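Local coordinates for protein glutamyl-tRNA(Gln) amidotransferase subunit B, mitochondrial (Saccharomyces cerevisiae, PDB 4N0H) that serves as the B subunit of the mitochondrial glutamyl-tRNA(Gln) amidotransferase, a GatB/GatE-family protein that works in a complex with other chains, at residues T105-P110 and Y283-D288. Residues are numbered along the deposited sequence; the frame is centred on the assembly and turned at random.
Sequences TQHYRP and YRYMPD
The rings of His107 and Tyr285 lie flat against each other, their planes 1° apart and their centroids 3.7 Å apart; CD1 of Tyr285 lies over the centre of the imidazole, CD2 of His107 over that of the phenol. CB of Tyr283 sits over the opposite face of the Tyr285 ring, toward its rim, so the phenol is sandwiched. The His107 ring in turn meets Tyr108: CE1 of Tyr108 lies at the imidazole edge, while ND1 of His107 stands over the centre of the Tyr108 ring, whose edge faces O of Tyr285. In His107, chi1 of 179° puts CG anti to the backbone N, on the side of Tyr285; the imidazole, flat and aromatic, suits a place on the phenol face. The OH of Tyr108 donates a hydrogen bond of 3.0 Å to O of Tyr285, from 49° out of the carbonyl plane. CE2 of Tyr108 lies 4.0 Å from CD of Pro287, whose rigid ring offers an apolar surface. Strand 89-92 bridges the segments by backbone bonds, Asp89 to Thr105 and Arg90 to Met286. Tyr108 and Pro287 each also pack on an aromatic side chain of another protein chain. This surface contact is consistent with the stack holding two rings parallel while the Tyr108 hydroxyl supplies a hydrogen bond to the Tyr285 carbonyl.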
loop_
_atom_site.group_PDB
_atom_site.type_symbol
_atom_site.label_atom_id
_atom_site.label_comp_id
_atom_site.label_asym_id
_atom_site.label_seq_id
_atom_site.Cartn_x
_atom_site.Cartn_y
_atom_site.Cartn_z
ATOM N N THR B 105 -11.858 7.208 2.250
ATOM C CA THR B 105 -12.723 8.375 2.126
ATOM C C THR B 105 -12.012 9.415 1.275
ATOM O O THR B 105 -10.801 9.369 1.125
ATOM C CB THR B 105 -13.059 8.983 3.510
ATOM O OG1 THR B 105 -13.933 10.109 3.343
ATOM C CG2 THR B 105 -11.797 9.427 4.231
ATOM N N GLN B 106 -12.764 10.351 0.714
ATOM C CA GLN B 106 -12.168 11.366 -0.146
ATOM C C GLN B 106 -11.903 12.661 0.610
ATOM O O GLN B 106 -12.633 13.639 0.459
ATOM C CB GLN B 106 -13.066 11.631 -1.346
ATOM C CG GLN B 106 -13.421 10.383 -2.118
ATOM C CD GLN B 106 -14.074 10.704 -3.442
ATOM O OE1 GLN B 106 -15.184 11.233 -3.484
ATOM N NE2 GLN B 106 -13.376 10.407 -4.536
ATOM N N HIS B 107 -10.846 12.661 1.414
ATOM C CA HIS B 107 -10.517 13.797 2.266
ATOM C C HIS B 107 -9.919 14.977 1.497
ATOM O O HIS B 107 -10.476 16.076 1.505
ATOM C CB HIS B 107 -9.570 13.357 3.387
ATOM C CG HIS B 107 -9.156 14.467 4.301
ATOM N ND1 HIS B 107 -7.889 15.010 4.288
ATOM C CD2 HIS B 107 -9.842 15.138 5.258
ATOM C CE1 HIS B 107 -7.813 15.969 5.193
ATOM N NE2 HIS B 107 -8.984 16.066 5.796
ATOM N N TYR B 108 -8.789 14.750 0.837
ATOM C CA TYR B 108 -8.065 15.825 0.154
ATOM C C TYR B 108 -8.709 16.257 -1.162
ATOM O O TYR B 108 -8.654 17.429 -1.525
ATOM C CB TYR B 108 -6.609 15.422 -0.119
ATOM C CG TYR B 108 -5.788 15.167 1.123
ATOM C CD1 TYR B 108 -5.473 16.203 1.994
ATOM C CD2 TYR B 108 -5.315 13.894 1.417
ATOM C CE1 TYR B 108 -4.721 15.974 3.132
ATOM C CE2 TYR B 108 -4.558 13.655 2.545
ATOM C CZ TYR B 108 -4.265 14.698 3.401
ATOM O OH TYR B 108 -3.512 14.469 4.531
ATOM N N ARG B 109 -9.289 15.304 -1.886
ATOM C CA ARG B 109 -9.865 15.581 -3.200
ATOM C C ARG B 109 -11.242 14.938 -3.352
ATOM O O ARG B 109 -11.361 13.810 -3.825
ATOM C CB ARG B 109 -8.933 15.096 -4.314
ATOM C CG ARG B 109 -7.526 15.679 -4.253
ATOM C CD ARG B 109 -6.799 15.494 -5.575
ATOM N NE ARG B 109 -7.563 16.066 -6.684
ATOM C CZ ARG B 109 -7.498 17.340 -7.059
ATOM N NH1 ARG B 109 -6.702 18.185 -6.415
ATOM N NH2 ARG B 109 -8.229 17.772 -8.079
ATOM N N PRO B 110 -12.290 15.666 -2.949
ATOM C CA PRO B 110 -13.666 15.163 -2.994
ATOM C C PRO B 110 -14.167 14.998 -4.426
ATOM O O PRO B 110 -13.618 15.606 -5.350
ATOM C CB PRO B 110 -14.461 16.250 -2.256
ATOM C CG PRO B 110 -13.636 17.489 -2.407
ATOM C CD PRO B 110 -12.209 17.021 -2.382
ATOM N N TYR B 283 -5.669 11.528 12.412
ATOM C CA TYR B 283 -6.114 10.407 11.595
ATOM C C TYR B 283 -5.068 10.020 10.549
ATOM O O TYR B 283 -5.218 9.015 9.856
ATOM C CB TYR B 283 -7.462 10.718 10.936
ATOM C CG TYR B 283 -8.605 10.802 11.924
ATOM C CD1 TYR B 283 -9.043 9.668 12.603
ATOM C CD2 TYR B 283 -9.245 12.008 12.180
ATOM C CE1 TYR B 283 -10.079 9.733 13.507
ATOM C CE2 TYR B 283 -10.287 12.082 13.092
ATOM C CZ TYR B 283 -10.700 10.938 13.748
ATOM O OH TYR B 283 -11.735 10.994 14.654
ATOM N N ARG B 284 -4.013 10.825 10.449
ATOM C CA ARG B 284 -2.901 10.544 9.547
ATOM C C ARG B 284 -3.381 10.254 8.126
ATOM O O ARG B 284 -3.018 9.235 7.531
ATOM C CB ARG B 284 -2.052 9.389 10.091
ATOM C CG ARG B 284 -1.216 9.767 11.321
ATOM C CD ARG B 284 -1.085 8.612 12.301
ATOM N NE ARG B 284 -2.368 8.301 12.926
ATOM C CZ ARG B 284 -2.816 7.074 13.164
ATOM N NH1 ARG B 284 -2.090 6.012 12.837
ATOM N NH2 ARG B 284 -4.002 6.909 13.724
ATOM N N TYR B 285 -4.213 11.155 7.602
ATOM C CA TYR B 285 -4.756 11.022 6.253
ATOM C C TYR B 285 -3.641 10.823 5.231
ATOM O O TYR B 285 -2.726 11.636 5.127
ATOM C CB TYR B 285 -5.573 12.254 5.869
ATOM C CG TYR B 285 -6.857 12.435 6.653
ATOM C CD1 TYR B 285 -6.955 13.401 7.646
ATOM C CD2 TYR B 285 -7.976 11.650 6.388
ATOM C CE1 TYR B 285 -8.124 13.583 8.357
ATOM C CE2 TYR B 285 -9.152 11.825 7.096
ATOM C CZ TYR B 285 -9.218 12.793 8.081
ATOM O OH TYR B 285 -10.381 12.974 8.794
ATOM N N MET B 286 -3.726 9.726 4.491
ATOM C CA MET B 286 -2.742 9.388 3.474
ATOM C C MET B 286 -3.480 8.987 2.214
ATOM O O MET B 286 -4.349 8.120 2.263
ATOM C CB MET B 286 -1.873 8.216 3.946
ATOM C CG MET B 286 -0.728 7.863 3.003
ATOM S SD MET B 286 0.201 6.394 3.522
ATOM C CE MET B 286 -1.006 5.105 3.238
ATOM N N PRO B 287 -3.151 9.622 1.081
ATOM C CA PRO B 287 -3.743 9.175 -0.183
ATOM C C PRO B 287 -3.470 7.689 -0.374
ATOM O O PRO B 287 -2.346 7.249 -0.115
ATOM C CB PRO B 287 -2.981 9.991 -1.225
ATOM C CG PRO B 287 -2.583 11.232 -0.500
ATOM C CD PRO B 287 -2.258 10.778 0.896
ATOM N N ASP B 288 -4.478 6.922 -0.779
ATOM C CA ASP B 288 -4.279 5.492 -0.956
ATOM C C ASP B 288 -3.236 5.238 -2.043
ATOM O O ASP B 288 -3.315 5.804 -3.130
ATOM C CB ASP B 288 -5.586 4.778 -1.283
ATOM C CG ASP B 288 -5.460 3.275 -1.181
ATOM O OD1 ASP B 288 -5.088 2.635 -2.188
ATOM O OD2 ASP B 288 -5.727 2.733 -0.089
#